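Local structure of OLD nuclease (Thermus scotoductus, 6P74) at residues Ala373-Gly378 against Glu413-Val418; Leu386-Gln391 against Arg513-Ala518; Arg487-Ser490 against Tyr494-Ala497; Lys501-Asp504 against Pro508-Ala511. The protein degrades linear and supercoiled double-stranded DNA from 5' to 3' as a metal-dependent exodeoxyribonuclease that also nicks circular DNA and has DNA-stimulated ATPase activity. All coordinates share one frame; numbering follows the deposited sequence.

How the contacts relate
All four contacts lie in the Toprim domain, the domain that carries the nuclease activity. Contact 1 joins strand 372-376 of the parallel sheet to helix 409-422. Contact 2 pairs helix 379-391, which directly follows that strand, with helix 513-523; it touches contact 1 through Leu374 against Phe389 and Ala518, their centres about 17 Å apart. Along the chain contacts 1 and 2 interleave, whereas contacts 3 and 4 fall within the long span between the two halves of contact 2. Between centres, contact 4 is about 9 Å from contact 2; contact 3, about 16 Å from both, lies near the metal site. Contact 2 touches all three others, contact 3 through Gln387 on Ala497, and so joins the sheet to the later loops and helices.

Contact 1. Residues Ala373-Gly378 against Glu413-Val418; sequences ALLVEG and ELIVGV
Leu375 pushes its forked end against the inner side of helix 409-422, where both of its methyls meet CG2 of Ile415. CD1 and CD2 of Leu375 each stand 3.9 Å from Ile415 CG2, so the fork takes that methyl between its prongs. Leu375 CD1 also lies 3.6 Å from Val416 CG2. Leu375 gets there with CG opposite its own carbonyl carbon (chi1 -49°), and the extended second torsion carries CD1 on toward the helix. The rest of Ile415, CG1 and CD1, leads off in another direction, and its side chain also touches Val317. This is the inside of a beta-alpha-beta crossover of the Toprim fold: helix 409-422 connects strand 401-405 to strand 426-431 and passes over strand 372-376, which lies between them in the sheet. Val416 also rests on Phe426 and Val428 of the strand the crossover leads into. Leu374, one residue earlier in the strand, packs instead on Ala385 and Phe389 of helix 379-391. Just past the strand comes Glu377, inferred to bind a divalent metal cation; its OE2 accepts a hydrogen bond from the backbone N of Asp431.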
loop_
_atom_site.group_PDB
_atom_site.type_symbol
_atom_site.label_atom_id
_atom_site.label_comp_id
_atom_site.label_asym_id
_atom_site.label_seq_id
_atom_site.Cartn_x
_atom_site.Cartn_y
_atom_site.Cartn_z
ATOM N N ALA A 373 -29.266 9.005 -11.827
ATOM C CA ALA A 373 -30.302 9.397 -10.883
ATOM C C ALA A 373 -31.600 9.733 -11.604
ATOM O O ALA A 373 -31.592 10.444 -12.616
ATOM C CB ALA A 373 -29.867 10.609 -10.040
ATOM N N LEU A 374 -32.710 9.233 -11.063
ATOM C CA LEU A 374 -34.050 9.694 -11.414
ATOM C C LEU A 374 -34.516 10.645 -10.308
ATOM O O LEU A 374 -34.635 10.240 -9.145
ATOM C CB LEU A 374 -35.025 8.518 -11.579
ATOM C CG LEU A 374 -36.495 8.897 -11.886
ATOM C CD1 LEU A 374 -36.673 9.568 -13.268
ATOM C CD2 LEU A 374 -37.393 7.694 -11.793
ATOM N N LEU A 375 -34.750 11.904 -10.666
ATOM C CA LEU A 375 -35.149 12.943 -9.716
ATOM C C LEU A 375 -36.668 13.110 -9.759
ATOM O O LEU A 375 -37.210 13.428 -10.819
ATOM C CB LEU A 375 -34.463 14.268 -10.068
ATOM C CG LEU A 375 -32.956 14.101 -10.295
ATOM C CD1 LEU A 375 -32.243 15.459 -10.477
ATOM C CD2 LEU A 375 -32.331 13.307 -9.116
ATOM N N VAL A 376 -37.351 12.909 -8.620
ATOM C CA VAL A 376 -38.796 13.110 -8.527
ATOM C C VAL A 376 -39.098 14.079 -7.377
ATOM O O VAL A 376 -38.238 14.387 -6.536
ATOM C CB VAL A 376 -39.581 11.781 -8.357
ATOM C CG1 VAL A 376 -39.164 10.766 -9.384
ATOM C CG2 VAL A 376 -39.405 11.217 -6.953
ATOM N N GLU A 377 -40.349 14.572 -7.360
ATOM C CA GLU A 377 -40.739 15.600 -6.395
ATOM C C GLU A 377 -40.784 15.078 -4.968
ATOM O O GLU A 377 -40.307 15.748 -4.041
ATOM C CB GLU A 377 -42.093 16.191 -6.733
ATOM C CG GLU A 377 -42.130 16.986 -8.007
ATOM C CD GLU A 377 -43.553 17.375 -8.379
ATOM O OE1 GLU A 377 -44.102 18.279 -7.729
ATOM O OE2 GLU A 377 -44.139 16.751 -9.288
ATOM N N GLY A 378 -41.389 13.915 -4.754
ATOM C CA GLY A 378 -41.875 13.633 -3.414
ATOM C C GLY A 378 -41.991 12.156 -3.122
ATOM O O GLY A 378 -41.656 11.302 -3.946
ATOM N N GLU A 413 -34.603 21.511 -8.717
ATOM C CA GLU A 413 -33.617 22.489 -9.172
ATOM C C GLU A 413 -32.280 22.304 -8.477
ATOM O O GLU A 413 -31.223 22.296 -9.119
ATOM C CB GLU A 413 -34.094 23.907 -8.895
ATOM C CG GLU A 413 -35.133 24.443 -9.770
ATOM C CD GLU A 413 -35.115 25.941 -9.692
ATOM O OE1 GLU A 413 -34.138 26.538 -10.198
ATOM O OE2 GLU A 413 -36.033 26.518 -9.074
ATOM N N LEU A 414 -32.306 22.179 -7.148
ATOM C CA LEU A 414 -31.057 22.092 -6.407
ATOM C C LEU A 414 -30.267 20.864 -6.833
ATOM O O LEU A 414 -29.093 20.968 -7.191
ATOM C CB LEU A 414 -31.334 22.078 -4.904
ATOM C CG LEU A 414 -30.135 22.056 -3.957
ATOM C CD1 LEU A 414 -29.117 23.133 -4.351
ATOM C CD2 LEU A 414 -30.639 22.328 -2.563
ATOM N N ILE A 415 -30.912 19.694 -6.838
ATOM C CA ILE A 415 -30.202 18.455 -7.134
ATOM C C ILE A 415 -29.765 18.430 -8.589
ATOM O O ILE A 415 -28.693 17.906 -8.919
ATOM C CB ILE A 415 -31.070 17.221 -6.800
ATOM C CG1 ILE A 415 -31.538 17.241 -5.353
ATOM C CG2 ILE A 415 -30.303 15.931 -7.093
ATOM C CD1 ILE A 415 -30.438 17.433 -4.375
ATOM N N VAL A 416 -30.607 18.952 -9.493
ATOM C CA VAL A 416 -30.202 19.093 -10.890
ATOM C C VAL A 416 -28.912 19.908 -10.998
ATOM O O VAL A 416 -27.969 19.521 -11.698
ATOM C CB VAL A 416 -31.330 19.720 -11.721
ATOM C CG1 VAL A 416 -30.746 20.380 -12.978
ATOM C CG2 VAL A 416 -32.326 18.658 -12.121
ATOM N N GLY A 417 -28.848 21.046 -10.298
ATOM C CA GLY A 417 -27.666 21.898 -10.386
ATOM C C GLY A 417 -26.402 21.209 -9.900
ATOM O O GLY A 417 -25.333 21.362 -10.488
ATOM N N VAL A 418 -26.519 20.410 -8.845
ATOM C CA VAL A 418 -25.387 19.624 -8.371
ATOM C C VAL A 418 -25.033 18.534 -9.378
ATOM O O VAL A 418 -23.869 18.387 -9.766
ATOM C CB VAL A 418 -25.694 19.046 -6.977
ATOM C CG1 VAL A 418 -24.633 18.055 -6.571
ATOM C CG2 VAL A 418 -25.785 20.177 -5.969
#

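Contact 2. Residues Leu386-Gln391 against Arg513-Ala518; sequences LQLFNQ and RPFVEA
Two helices of the Toprim domain, 379-391 and 513-523, meet where Leu388 is directed at Phe515 and Val516, with the CA atoms of Leu388 and Val516 7.0 Å apart. CD1 of Leu388 is modelled at the edge of the Phe515 ring, close to the ring plane, beside CD2 and CE2. The approach to CD2 is shorter than carbons allow, so the detail of this meeting is doubtful. With CG opposite the backbone N (chi1 -160°), the ring of Phe515 reaches across toward helix 379-391. Val516 adds a looser touch, its CG1 4.5 Å from Leu388 CD1. Both helices are laid on the parallel Toprim sheet: Phe389 reaches Ile401 and Val403, while Phe515 and Ala518 rest on strand 426-431. The Phe515 side chain is also about 6 Å from that of Asp431, a ligand of the bound samarium ion, and about 5 Å from that of Asp381, inferred to bind a metal. On helix 379-391, Gln387 NE2 donates to Gln391 OE1 at 3.1 Å, nearly straight at 169°, with the donor tilted 28° from the carbonyl plane. Gln391 spends its own NE2 on the backbone O of Leu500, tying in helix 493-501.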
loop_
_atom_site.group_PDB
_atom_site.type_symbol
_atom_site.label_atom_id
_atom_site.label_comp_id
_atom_site.label_asym_id
_atom_site.label_seq_id
_atom_site.Cartn_x
_atom_site.Cartn_y
_atom_site.Cartn_z
ATOM N N LEU A 386 -40.498 3.353 -8.019
ATOM C CA LEU A 386 -39.914 2.054 -7.682
ATOM C C LEU A 386 -40.844 0.903 -8.036
ATOM O O LEU A 386 -40.377 -0.175 -8.419
ATOM C CB LEU A 386 -39.530 1.999 -6.196
ATOM C CG LEU A 386 -38.373 2.913 -5.762
ATOM C CD1 LEU A 386 -38.213 2.930 -4.245
ATOM C CD2 LEU A 386 -37.056 2.488 -6.404
ATOM N N GLN A 387 -42.155 1.099 -7.927
ATOM C CA GLN A 387 -43.062 0.054 -8.371
ATOM C C GLN A 387 -43.001 -0.103 -9.894
ATOM O O GLN A 387 -43.055 -1.225 -10.409
ATOM C CB GLN A 387 -44.484 0.355 -7.887
ATOM C CG GLN A 387 -45.541 -0.556 -8.469
ATOM C CD GLN A 387 -45.346 -2.002 -8.031
ATOM O OE1 GLN A 387 -44.852 -2.259 -6.933
ATOM N NE2 GLN A 387 -45.720 -2.952 -8.896
ATOM N N LEU A 388 -42.837 0.996 -10.635
ATOM C CA LEU A 388 -42.727 0.849 -12.088
ATOM C C LEU A 388 -41.415 0.182 -12.473
ATOM O O LEU A 388 -41.395 -0.677 -13.363
ATOM C CB LEU A 388 -42.878 2.197 -12.792
ATOM C CG LEU A 388 -44.339 2.634 -12.884
ATOM C CD1 LEU A 388 -44.470 4.098 -13.240
ATOM C CD2 LEU A 388 -45.087 1.743 -13.887
ATOM N N PHE A 389 -40.311 0.557 -11.816
ATOM C CA PHE A 389 -39.068 -0.185 -12.006
ATOM C C PHE A 389 -39.326 -1.675 -11.882
ATOM O O PHE A 389 -38.898 -2.474 -12.723
ATOM C CB PHE A 389 -38.016 0.228 -10.978
ATOM C CG PHE A 389 -37.172 1.414 -11.378
ATOM C CD1 PHE A 389 -36.016 1.240 -12.114
ATOM C CD2 PHE A 389 -37.509 2.697 -10.966
ATOM C CE1 PHE A 389 -35.221 2.323 -12.449
ATOM C CE2 PHE A 389 -36.714 3.788 -11.291
ATOM C CZ PHE A 389 -35.576 3.601 -12.037
ATOM N N ASN A 390 -40.039 -2.063 -10.825
ATOM C CA ASN A 390 -40.294 -3.474 -10.575
ATOM C C ASN A 390 -41.131 -4.092 -11.701
ATOM O O ASN A 390 -40.919 -5.247 -12.090
ATOM C CB ASN A 390 -40.973 -3.616 -9.209
ATOM C CG ASN A 390 -41.127 -5.060 -8.772
ATOM O OD1 ASN A 390 -40.146 -5.723 -8.438
ATOM N ND2 ASN A 390 -42.362 -5.544 -8.752
ATOM N N GLN A 391 -42.077 -3.334 -12.247
ATOM C CA GLN A 391 -42.886 -3.845 -13.344
ATOM C C GLN A 391 -42.133 -3.859 -14.664
ATOM O O GLN A 391 -42.487 -4.626 -15.563
ATOM C CB GLN A 391 -44.170 -3.026 -13.476
ATOM C CG GLN A 391 -45.174 -3.363 -12.384
ATOM C CD GLN A 391 -46.454 -2.555 -12.477
ATOM O OE1 GLN A 391 -46.785 -1.812 -11.558
ATOM N NE2 GLN A 391 -47.188 -2.710 -13.579
ATOM N N ARG A 513 -47.828 8.075 -19.474
ATOM C CA ARG A 513 -46.706 7.812 -20.369
ATOM C C ARG A 513 -45.436 8.577 -20.025
ATOM O O ARG A 513 -44.360 7.961 -20.047
ATOM C CB ARG A 513 -47.142 8.122 -21.808
ATOM C CG ARG A 513 -46.008 8.100 -22.826
ATOM C CD ARG A 513 -46.489 8.567 -24.200
ATOM N NE ARG A 513 -47.414 7.609 -24.795
ATOM C CZ ARG A 513 -48.293 7.939 -25.731
ATOM N NH1 ARG A 513 -48.366 9.205 -26.133
ATOM N NH2 ARG A 513 -49.103 7.026 -26.247
ATOM N N PRO A 514 -45.464 9.877 -19.705
ATOM C CA PRO A 514 -44.195 10.560 -19.406
ATOM C C PRO A 514 -43.512 9.990 -18.179
ATOM O O PRO A 514 -42.278 10.020 -18.102
ATOM C CB PRO A 514 -44.619 12.033 -19.227
ATOM C CG PRO A 514 -45.986 12.108 -19.990
ATOM C CD PRO A 514 -46.601 10.803 -19.579
ATOM N N PHE A 515 -44.280 9.407 -17.246
ATOM C CA PHE A 515 -43.678 8.815 -16.059
ATOM C C PHE A 515 -42.946 7.534 -16.408
ATOM O O PHE A 515 -41.801 7.342 -15.998
ATOM C CB PHE A 515 -44.738 8.549 -14.986
ATOM C CG PHE A 515 -44.169 8.407 -13.603
ATOM C CD1 PHE A 515 -43.684 9.509 -12.922
ATOM C CD2 PHE A 515 -44.127 7.191 -12.981
ATOM C CE1 PHE A 515 -43.146 9.388 -11.644
ATOM C CE2 PHE A 515 -43.598 7.068 -11.702
ATOM C CZ PHE A 515 -43.089 8.170 -11.040
ATOM N N VAL A 516 -43.580 6.636 -17.171
ATOM C CA VAL A 516 -42.860 5.400 -17.444
ATOM C C VAL A 516 -41.756 5.650 -18.483
ATOM O O VAL A 516 -40.686 5.037 -18.409
ATOM C CB VAL A 516 -43.827 4.231 -17.809
ATOM C CG1 VAL A 516 -45.274 4.589 -17.599
ATOM C CG2 VAL A 516 -43.576 3.632 -19.169
ATOM N N GLU A 517 -41.949 6.591 -19.414
ATOM C CA GLU A 517 -40.859 6.893 -20.329
ATOM C C GLU A 517 -39.666 7.507 -19.598
ATOM O O GLU A 517 -38.514 7.202 -19.940
ATOM C CB GLU A 517 -41.350 7.785 -21.470
ATOM C CG GLU A 517 -41.373 7.030 -22.794
ATOM C CD GLU A 517 -40.089 6.225 -23.013
ATOM O OE1 GLU A 517 -40.204 4.998 -23.275
ATOM O OE2 GLU A 517 -38.973 6.815 -22.947
ATOM N N ALA A 518 -39.904 8.341 -18.580
ATOM C CA ALA A 518 -38.789 8.814 -17.759
ATOM C C ALA A 518 -37.982 7.645 -17.204
ATOM O O ALA A 518 -36.737 7.657 -17.234
ATOM C CB ALA A 518 -39.297 9.692 -16.618
#

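Contact 3. Residues Arg487-Ser490 against Tyr494-Ala497; sequences RNAS and YRIA
NH1 of Arg487 has two partners: it forms a salt bridge with Glu480 OE2 and a weak hydrogen bond to Ser490 OG, 3.3 Å long and bent to 141° at the hydrogen. Ser490 is also one of the residues that meet helix 493-501, though with its backbone and not its hydroxyl, since its CB points away from that helix. Its carbonyl O faces CD1 of Ile496 at a tight 3.2 Å, with CG1 of the same side chain behind at 3.9 Å. Ile496 also touches Ile485 and, on helix 379-391, Val383 and Ala384. Next to this, the methyl of Ala489 lies against the aliphatic part of Arg495, 3.7 Å from CG and 4.1 Å from CB. Arg495 has CG opposite its backbone N (chi1 -171°), and a bend at chi2 of 49° then turns the chain off, so its base touches Ala489 while its guanidinium leads away to a salt bridge between NH1 and Glu498 OE2. The loop 487-490 is therefore seated on the helix by van der Waals contacts, with no hydrogen bond between the two segments. Glu480 is a ligand of the samarium ion together with Asp431, and Arg487 is inferred to stabilise the transition state or protonate the leaving group. Pairing with Glu480 places the guanidinium of Arg487 beside the metal site. The weak, bent bond to Ser490 supplements that salt bridge, and the shared NH1 links the loop to a metal ligand.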
loop_
_atom_site.group_PDB
_atom_site.type_symbol
_atom_site.label_atom_id
_atom_site.label_comp_id
_atom_site.label_asym_id
_atom_site.label_seq_id
_atom_site.Cartn_x
_atom_site.Cartn_y
_atom_site.Cartn_z
ATOM N N ARG A 487 -56.834 12.219 -2.933
ATOM C CA ARG A 487 -55.861 13.012 -2.190
ATOM C C ARG A 487 -55.417 12.270 -0.935
ATOM O O ARG A 487 -54.219 12.215 -0.628
ATOM C CB ARG A 487 -56.459 14.380 -1.848
ATOM C CG ARG A 487 -55.473 15.415 -1.311
ATOM C CD ARG A 487 -54.565 15.991 -2.394
ATOM N NE ARG A 487 -53.341 15.212 -2.581
ATOM C CZ ARG A 487 -52.212 15.693 -3.104
ATOM N NH1 ARG A 487 -51.149 14.907 -3.234
ATOM N NH2 ARG A 487 -52.131 16.961 -3.491
ATOM N N ASN A 488 -56.372 11.676 -0.209
ATOM C CA ASN A 488 -56.054 10.818 0.925
ATOM C C ASN A 488 -54.928 9.841 0.601
ATOM O O ASN A 488 -53.892 9.809 1.277
ATOM C CB ASN A 488 -57.308 10.044 1.353
ATOM C CG ASN A 488 -56.977 8.716 2.035
ATOM O OD1 ASN A 488 -56.737 7.702 1.374
ATOM N ND2 ASN A 488 -56.965 8.720 3.364
ATOM N N ALA A 489 -55.130 9.042 -0.449
ATOM C CA ALA A 489 -54.313 7.871 -0.745
ATOM C C ALA A 489 -53.066 8.182 -1.564
ATOM O O ALA A 489 -52.303 7.256 -1.868
ATOM C CB ALA A 489 -55.156 6.820 -1.485
ATOM N N SER A 490 -52.829 9.452 -1.910
ATOM C CA SER A 490 -51.777 9.789 -2.868
ATOM C C SER A 490 -50.418 9.205 -2.491
ATOM O O SER A 490 -49.568 8.997 -3.366
ATOM C CB SER A 490 -51.667 11.308 -3.008
ATOM O OG SER A 490 -50.429 11.669 -3.605
ATOM N N TYR A 494 -49.529 0.732 -0.847
ATOM C CA TYR A 494 -50.375 -0.358 -1.325
ATOM C C TYR A 494 -51.417 0.134 -2.320
ATOM O O TYR A 494 -51.751 -0.573 -3.276
ATOM C CB TYR A 494 -51.050 -1.068 -0.154
ATOM C CG TYR A 494 -50.091 -1.902 0.669
ATOM C CD1 TYR A 494 -48.954 -2.477 0.089
ATOM C CD2 TYR A 494 -50.313 -2.109 2.034
ATOM C CE1 TYR A 494 -48.072 -3.243 0.852
ATOM C CE2 TYR A 494 -49.440 -2.871 2.803
ATOM C CZ TYR A 494 -48.325 -3.435 2.211
ATOM O OH TYR A 494 -47.470 -4.185 2.990
ATOM N N ARG A 495 -51.949 1.341 -2.112
ATOM C CA ARG A 495 -52.883 1.913 -3.077
ATOM C C ARG A 495 -52.190 2.236 -4.399
ATOM O O ARG A 495 -52.712 1.936 -5.481
ATOM C CB ARG A 495 -53.543 3.160 -2.488
ATOM C CG ARG A 495 -54.684 3.693 -3.336
ATOM C CD ARG A 495 -55.639 2.549 -3.703
ATOM N NE ARG A 495 -56.478 2.852 -4.866
ATOM C CZ ARG A 495 -57.184 1.943 -5.538
ATOM N NH1 ARG A 495 -57.151 0.667 -5.167
ATOM N NH2 ARG A 495 -57.921 2.304 -6.586
ATOM N N ILE A 496 -51.015 2.856 -4.340
ATOM C CA ILE A 496 -50.297 3.155 -5.571
ATOM C C ILE A 496 -49.960 1.869 -6.304
ATOM O O ILE A 496 -50.109 1.775 -7.527
ATOM C CB ILE A 496 -49.031 3.971 -5.273
ATOM C CG1 ILE A 496 -49.414 5.374 -4.806
ATOM C CG2 ILE A 496 -48.144 4.025 -6.518
ATOM C CD1 ILE A 496 -48.319 6.099 -4.046
ATOM N N ALA A 497 -49.490 0.863 -5.571
ATOM C CA ALA A 497 -49.052 -0.369 -6.208
ATOM C C ALA A 497 -50.207 -1.062 -6.915
ATOM O O ALA A 497 -50.052 -1.539 -8.045
ATOM C CB ALA A 497 -48.423 -1.308 -5.174
#

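Contact 4. Residues Lys501-Asp504 against Pro508-Ala511; sequences KTVD and PPDA
The chain folds back on itself between helix 493-501 and helix 513-523, bringing the CA atoms of Asp504 and Pro508 to 5.5 Å of each other. At the closing point the carbonyl O of Asp504 stands 3.1 Å from Pro508 N and 3.3 Å from Pro508 CD. A proline nitrogen has no hydrogen to share, so the approach is a contact, not a hydrogen bond. A hydrogen bond within the bend comes from the aspartate side chain: Asp504 OD1 accepts from the backbone N of Gly506, two residues on, in an Asx turn. Across the bend Val503 supplies the apolar filling. Its CG1, placed opposite the backbone N by a chi1 of 179°, is aimed at the two prolines and lies 3.6 Å from Pro509 CD. The same methyl reaches Pro508 more loosely, 4.1 Å from CA and 4.4 Å from CB. Val503 and Pro509 cross at about a right angle, the methyl approaching at the CD corner. Pro508 also touches Val516 of helix 513-523, within contact 2. The ends of the loop are tied by polar side chains: Thr502 OG1 bonds to the backbone O of Ile499, and Asp510 OD1 forms a salt bridge with Arg513 NH1. The bend lies at the surface, away from the metal and ATP sites. With no hydrogen bond crossing between 501-504 and 508-511, its shape probably owes much to the two restricted prolines, with the Asx turn of Asp504 and the Val503 methyl adding to it.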
loop_
_atom_site.group_PDB
_atom_site.type_symbol
_atom_site.label_atom_id
_atom_site.label_comp_id
_atom_site.label_asym_id
_atom_site.label_seq_id
_atom_site.Cartn_x
_atom_site.Cartn_y
_atom_site.Cartn_z
ATOM N N LYS A 501 -50.307 -1.823 -10.808
ATOM C CA LYS A 501 -50.303 -3.206 -11.256
ATOM C C LYS A 501 -51.330 -3.475 -12.357
ATOM O O LYS A 501 -51.196 -4.477 -13.067
ATOM C CB LYS A 501 -50.525 -4.149 -10.060
ATOM C CG LYS A 501 -49.303 -4.315 -9.137
ATOM C CD LYS A 501 -49.577 -5.304 -8.003
ATOM C CE LYS A 501 -48.427 -5.328 -7.004
ATOM N NZ LYS A 501 -48.702 -6.212 -5.827
ATOM N N THR A 502 -52.342 -2.615 -12.533
ATOM C CA THR A 502 -53.304 -2.828 -13.619
ATOM C C THR A 502 -52.885 -2.155 -14.923
ATOM O O THR A 502 -53.561 -2.340 -15.941
ATOM C CB THR A 502 -54.705 -2.318 -13.240
ATOM O OG1 THR A 502 -54.667 -0.886 -13.114
ATOM C CG2 THR A 502 -55.182 -2.928 -11.930
ATOM N N VAL A 503 -51.788 -1.393 -14.879
ATOM C CA VAL A 503 -51.269 -0.678 -16.083
ATOM C C VAL A 503 -50.413 -1.651 -16.903
ATOM O O VAL A 503 -49.918 -2.637 -16.322
ATOM C CB VAL A 503 -50.468 0.579 -15.691
ATOM C CG1 VAL A 503 -49.911 1.296 -16.911
ATOM C CG2 VAL A 503 -51.295 1.531 -14.840
ATOM N N ASP A 504 -50.254 -1.375 -18.201
ATOM C CA ASP A 504 -49.447 -2.244 -19.101
ATOM C C ASP A 504 -48.191 -1.483 -19.546
ATOM O O ASP A 504 -48.298 -0.661 -20.478
ATOM C CB ASP A 504 -50.273 -2.727 -20.297
ATOM C CG ASP A 504 -49.423 -3.207 -21.461
ATOM O OD1 ASP A 504 -48.284 -3.647 -21.211
ATOM O OD2 ASP A 504 -49.909 -3.138 -22.607
ATOM N N PRO A 508 -48.221 2.232 -21.588
ATOM C CA PRO A 508 -48.756 3.034 -20.462
ATOM C C PRO A 508 -49.739 4.110 -20.947
ATOM O O PRO A 508 -49.525 4.652 -22.017
ATOM C CB PRO A 508 -47.594 3.740 -19.742
ATOM C CG PRO A 508 -46.429 3.535 -20.654
ATOM C CD PRO A 508 -46.733 2.169 -21.218
ATOM N N PRO A 509 -50.807 4.379 -20.134
ATOM C CA PRO A 509 -51.753 5.420 -20.605
ATOM C C PRO A 509 -51.019 6.689 -21.063
ATOM O O PRO A 509 -49.853 6.840 -20.740
ATOM C CB PRO A 509 -52.700 5.806 -19.455
ATOM C CG PRO A 509 -52.083 5.169 -18.254
ATOM C CD PRO A 509 -51.507 3.909 -18.851
ATOM N N ASP A 510 -51.716 7.560 -21.800
ATOM C CA ASP A 510 -51.118 8.825 -22.306
ATOM C C ASP A 510 -50.759 9.723 -21.117
ATOM O O ASP A 510 -49.681 10.352 -21.157
ATOM C CB ASP A 510 -52.057 9.531 -23.289
ATOM C CG ASP A 510 -51.330 10.404 -24.297
ATOM O OD1 ASP A 510 -50.203 10.037 -24.684
ATOM O OD2 ASP A 510 -51.896 11.444 -24.687
ATOM N N ALA A 511 -51.632 9.776 -20.107
ATOM C CA ALA A 511 -51.395 10.608 -18.904
ATOM C C ALA A 511 -50.193 10.059 -18.126
ATOM O O ALA A 511 -49.389 10.872 -17.629
ATOM C CB ALA A 511 -52.638 10.641 -18.049
#